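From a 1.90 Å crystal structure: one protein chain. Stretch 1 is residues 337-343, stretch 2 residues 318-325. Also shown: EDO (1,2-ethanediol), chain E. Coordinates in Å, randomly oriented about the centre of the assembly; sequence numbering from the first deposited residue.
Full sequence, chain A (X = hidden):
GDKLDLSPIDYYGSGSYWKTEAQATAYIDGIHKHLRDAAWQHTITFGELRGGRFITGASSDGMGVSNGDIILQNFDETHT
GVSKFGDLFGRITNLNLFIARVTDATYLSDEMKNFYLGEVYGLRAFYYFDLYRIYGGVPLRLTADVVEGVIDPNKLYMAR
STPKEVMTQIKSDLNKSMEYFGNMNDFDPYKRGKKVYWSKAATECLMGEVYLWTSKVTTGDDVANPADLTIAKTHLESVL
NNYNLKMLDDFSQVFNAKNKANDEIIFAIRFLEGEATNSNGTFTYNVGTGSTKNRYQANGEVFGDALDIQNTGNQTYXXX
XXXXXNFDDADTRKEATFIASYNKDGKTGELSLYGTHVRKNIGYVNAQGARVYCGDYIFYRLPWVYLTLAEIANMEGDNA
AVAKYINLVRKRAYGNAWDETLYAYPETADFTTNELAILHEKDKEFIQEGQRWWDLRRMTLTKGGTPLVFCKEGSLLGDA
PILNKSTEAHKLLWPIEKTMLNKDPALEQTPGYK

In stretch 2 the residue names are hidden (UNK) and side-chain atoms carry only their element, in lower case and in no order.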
# COMPACT_ATOMS: atom_id res chain seq x y z
N THR A 337 9.63 -10.86 8.12
CA THR A 337 8.44 -10.09 8.33
C THR A 337 7.98 -10.21 9.78
O THR A 337 7.51 -9.22 10.36
CB THR A 337 7.28 -10.54 7.34
OG1 THR A 337 7.74 -10.44 5.96
CG2 THR A 337 6.01 -9.69 7.58
N PHE A 338 8.08 -11.42 10.34
CA PHE A 338 7.49 -11.75 11.59
C PHE A 338 8.47 -12.38 12.59
O PHE A 338 9.43 -13.04 12.20
CB PHE A 338 6.42 -12.80 11.39
CG PHE A 338 5.18 -12.32 10.70
CD1 PHE A 338 4.27 -11.50 11.34
CD2 PHE A 338 4.86 -12.82 9.45
CE1 PHE A 338 3.08 -11.14 10.71
CE2 PHE A 338 3.66 -12.41 8.81
CZ PHE A 338 2.79 -11.62 9.47
N ILE A 339 8.19 -12.18 13.88
CA ILE A 339 8.68 -13.06 14.93
C ILE A 339 7.45 -13.67 15.58
O ILE A 339 6.42 -13.02 15.73
CB ILE A 339 9.57 -12.34 16.02
CG1 ILE A 339 10.23 -13.38 16.95
CG2 ILE A 339 8.76 -11.25 16.79
CD1 ILE A 339 11.33 -12.78 17.96
N ALA A 340 7.55 -14.95 15.95
CA ALA A 340 6.41 -15.65 16.56
C ALA A 340 6.60 -15.75 18.08
O ALA A 340 7.72 -15.90 18.58
CB ALA A 340 6.28 -17.05 15.93
N SER A 341 5.49 -15.70 18.81
CA SER A 341 5.51 -15.98 20.24
C SER A 341 4.67 -17.23 20.47
O SER A 341 3.64 -17.45 19.80
CB SER A 341 5.00 -14.78 21.06
OG SER A 341 3.66 -14.39 20.75
N TYR A 342 5.10 -18.03 21.43
CA TYR A 342 4.53 -19.36 21.68
C TYR A 342 4.12 -19.54 23.16
O TYR A 342 4.79 -19.05 24.04
CB TYR A 342 5.56 -20.45 21.37
CG TYR A 342 5.97 -20.53 19.93
CD1 TYR A 342 6.90 -19.64 19.40
CD2 TYR A 342 5.39 -21.46 19.07
CE1 TYR A 342 7.25 -19.70 18.07
CE2 TYR A 342 5.73 -21.52 17.77
CZ TYR A 342 6.66 -20.65 17.26
OH TYR A 342 7.00 -20.72 15.92
N ASN A 343 3.04 -20.27 23.38
CA ASN A 343 2.74 -20.91 24.66
C ASN A 343 3.53 -22.18 24.77
O ASN A 343 3.82 -22.80 23.77
CB ASN A 343 1.28 -21.34 24.70
CG ASN A 343 0.43 -20.42 25.49
OD1 ASN A 343 0.95 -19.62 26.27
ND2 ASN A 343 -0.90 -20.53 25.32
N UNK A 318 -2.68 -6.71 14.58
CA UNK A 318 -2.11 -8.05 14.53
C UNK A 318 -2.72 -8.91 13.43
O UNK A 318 -3.93 -9.11 13.38
o UNK A 318 -1.12 -11.98 17.50
c UNK A 318 -2.32 -8.82 15.84
c UNK A 318 -1.51 -10.20 15.93
c UNK A 318 -1.72 -10.89 17.28
o UNK A 318 -2.42 -10.32 18.13
N UNK A 319 -1.86 -9.53 12.64
CA UNK A 319 -2.33 -10.47 11.64
C UNK A 319 -2.77 -11.76 12.26
O UNK A 319 -2.15 -12.27 13.20
c UNK A 319 0.34 -7.55 9.22
o UNK A 319 -0.29 -6.20 7.33
c UNK A 319 -1.75 -9.27 8.64
c UNK A 319 0.07 -8.68 10.04
c UNK A 319 -1.25 -10.74 10.61
c UNK A 319 -0.49 -7.29 8.14
c UNK A 319 -1.52 -8.13 7.85
c UNK A 319 -0.97 -9.54 9.75
N UNK A 320 -3.83 -12.34 11.69
CA UNK A 320 -4.26 -13.69 12.06
C UNK A 320 -3.03 -14.56 11.86
O UNK A 320 -2.29 -14.37 10.89
n UNK A 320 -7.25 -15.38 11.84
c UNK A 320 -5.97 -15.42 11.43
o UNK A 320 -5.33 -16.47 11.32
c UNK A 320 -5.35 -14.11 11.09
N UNK A 321 -2.82 -15.51 12.75
CA UNK A 321 -1.59 -16.30 12.71
C UNK A 321 -1.44 -17.20 11.46
O UNK A 321 -0.34 -17.65 11.13
c UNK A 321 -2.93 -18.36 16.60
c UNK A 321 -2.33 -19.12 15.37
c UNK A 321 -2.54 -18.27 14.08
n UNK A 321 -2.81 -19.12 17.87
c UNK A 321 -1.51 -17.14 13.98
N UNK A 322 -2.55 -17.48 10.80
CA UNK A 322 -2.53 -18.14 9.48
C UNK A 322 -1.73 -17.37 8.43
O UNK A 322 -1.25 -17.97 7.47
c UNK A 322 -3.96 -18.41 8.97
N UNK A 323 -1.57 -16.06 8.59
CA UNK A 323 -0.78 -15.29 7.63
C UNK A 323 0.68 -15.77 7.75
O UNK A 323 1.31 -16.12 6.75
c UNK A 323 -0.91 -13.78 7.89
c UNK A 323 0.06 -12.98 7.06
c UNK A 323 -2.38 -13.30 7.59
N UNK A 324 1.21 -15.77 8.97
CA UNK A 324 2.52 -16.39 9.27
C UNK A 324 2.63 -17.86 8.84
O UNK A 324 3.60 -18.27 8.17
c UNK A 324 4.24 -17.96 11.97
c UNK A 324 6.64 -17.74 12.21
c UNK A 324 5.49 -18.45 12.46
c UNK A 324 5.35 -16.08 11.01
c UNK A 324 2.83 -16.21 10.75
o UNK A 324 7.87 -18.18 12.66
c UNK A 324 4.17 -16.76 11.25
c UNK A 324 6.58 -16.56 11.47
N UNK A 325 1.66 -18.66 9.20
CA UNK A 325 1.71 -20.11 8.92
C UNK A 325 1.63 -20.43 7.43
O UNK A 325 2.03 -21.52 7.01
c UNK A 325 -0.57 -21.31 11.80
c UNK A 325 0.65 -20.76 11.13
n UNK A 325 -0.36 -22.10 12.83
o UNK A 325 -1.70 -21.02 11.40
c UNK A 325 0.57 -20.83 9.63
C1 EDO E . -4.21 -19.47 21.04
O1 EDO E . -3.17 -20.17 20.36
C2 EDO E . -3.94 -17.97 21.17
O2 EDO E . -4.06 -17.26 19.92
O HOH W 1 9.63 -16.67 15.01
O HOH W 2 8.83 -19.39 14.78

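Position 318 carries five side-chain atoms, three carbons in a row with two oxygens on the last. That is a carboxylate on a two-carbon spacer, so the residue is Glu318. Its chain is extended, chi1 and chi2 both t, yet it makes no contact with stretch 1, and both oxygens are hydrogen-bonded elsewhere in the structure.

Position 319 has seven carbons and one oxygen: a CB, a six-membered ring, and an oxygen on the ring carbon farthest from CB. One of its ring carbons touches the Phe338 ring at its edge. This is Tyr319, with CB directed toward the strand. Its CD2 meets CE1 of Phe338 at 3.9 Å, near the plane of the phenylalanine ring. The two ring planes stand at 86° with centroids 6.0 Å apart, an oblique pairing.

At 320 there are two carbons, the second holding one oxygen and one nitrogen, within reach of nothing on stretch 1. A carboxylate would show the same shape; the nitrogen makes it an amide, Asn320. It occupies the N-cap position, where OD1 of Asn320 accepts from the backbone N of position 322 at 3.0 Å.

Position 321 is an unbranched row of four carbons ending in nitrogen, which is Lys321. It leaves sideways and makes no contact with the strand; its NZ donates to O2 of the 1,2-ethanediol at 3.0 Å.

A single carbon at 322, out of reach of stretch 1, gives Ala322, the partner of the capping bond.

Position 323 has three carbons, a CB that forks at once into two methyls with no heteroatom, and one of the branch carbons touches the Phe338 ring at its edge: Val323. It points toward the strand, and its CG1 lies 3.9 Å from CZ of Phe338.

Position 324 repeats the pattern of a CB, six ring carbons and one oxygen, and its side chain touches Phe338, Ala340 and Tyr342. It is Tyr324, with chi1 t. CD1 comes within 3.5 Å of CB of Phe338, and CZ within 3.8 Å of CB of Ala340, while its own CB sits over one face of the phenylalanine ring.

Position 325 shows three carbons, the third bearing an oxygen and a nitrogen. The nitrogen marks an amide, Gln325, exposed and out of reach of the strand.

The contact is an apolar one finished with water. No hydrogen bond joins the stretches directly. Phe338 is its hub, taking Tyr319 and Val323 at its edge and Tyr324 CB over a face. Alternation in the strand turns Phe338 and Ala340 toward the helix and Ile339 away, and the small Ala340 side chain packs against the Tyr324 ring. The tyrosine hydroxyl then reaches two waters: one donates to Tyr324 OH at 3.3 Å and accepts from Ala340 N at 2.9 Å; the other donates to Tyr324 OH at 2.6 Å and lies 2.5 Å from Tyr342 OH. The rule is economical: an aromatic hub, a small neighbour, and water helping to serve the polar end.

Stretch 2 318-325: EYNKAVYQ
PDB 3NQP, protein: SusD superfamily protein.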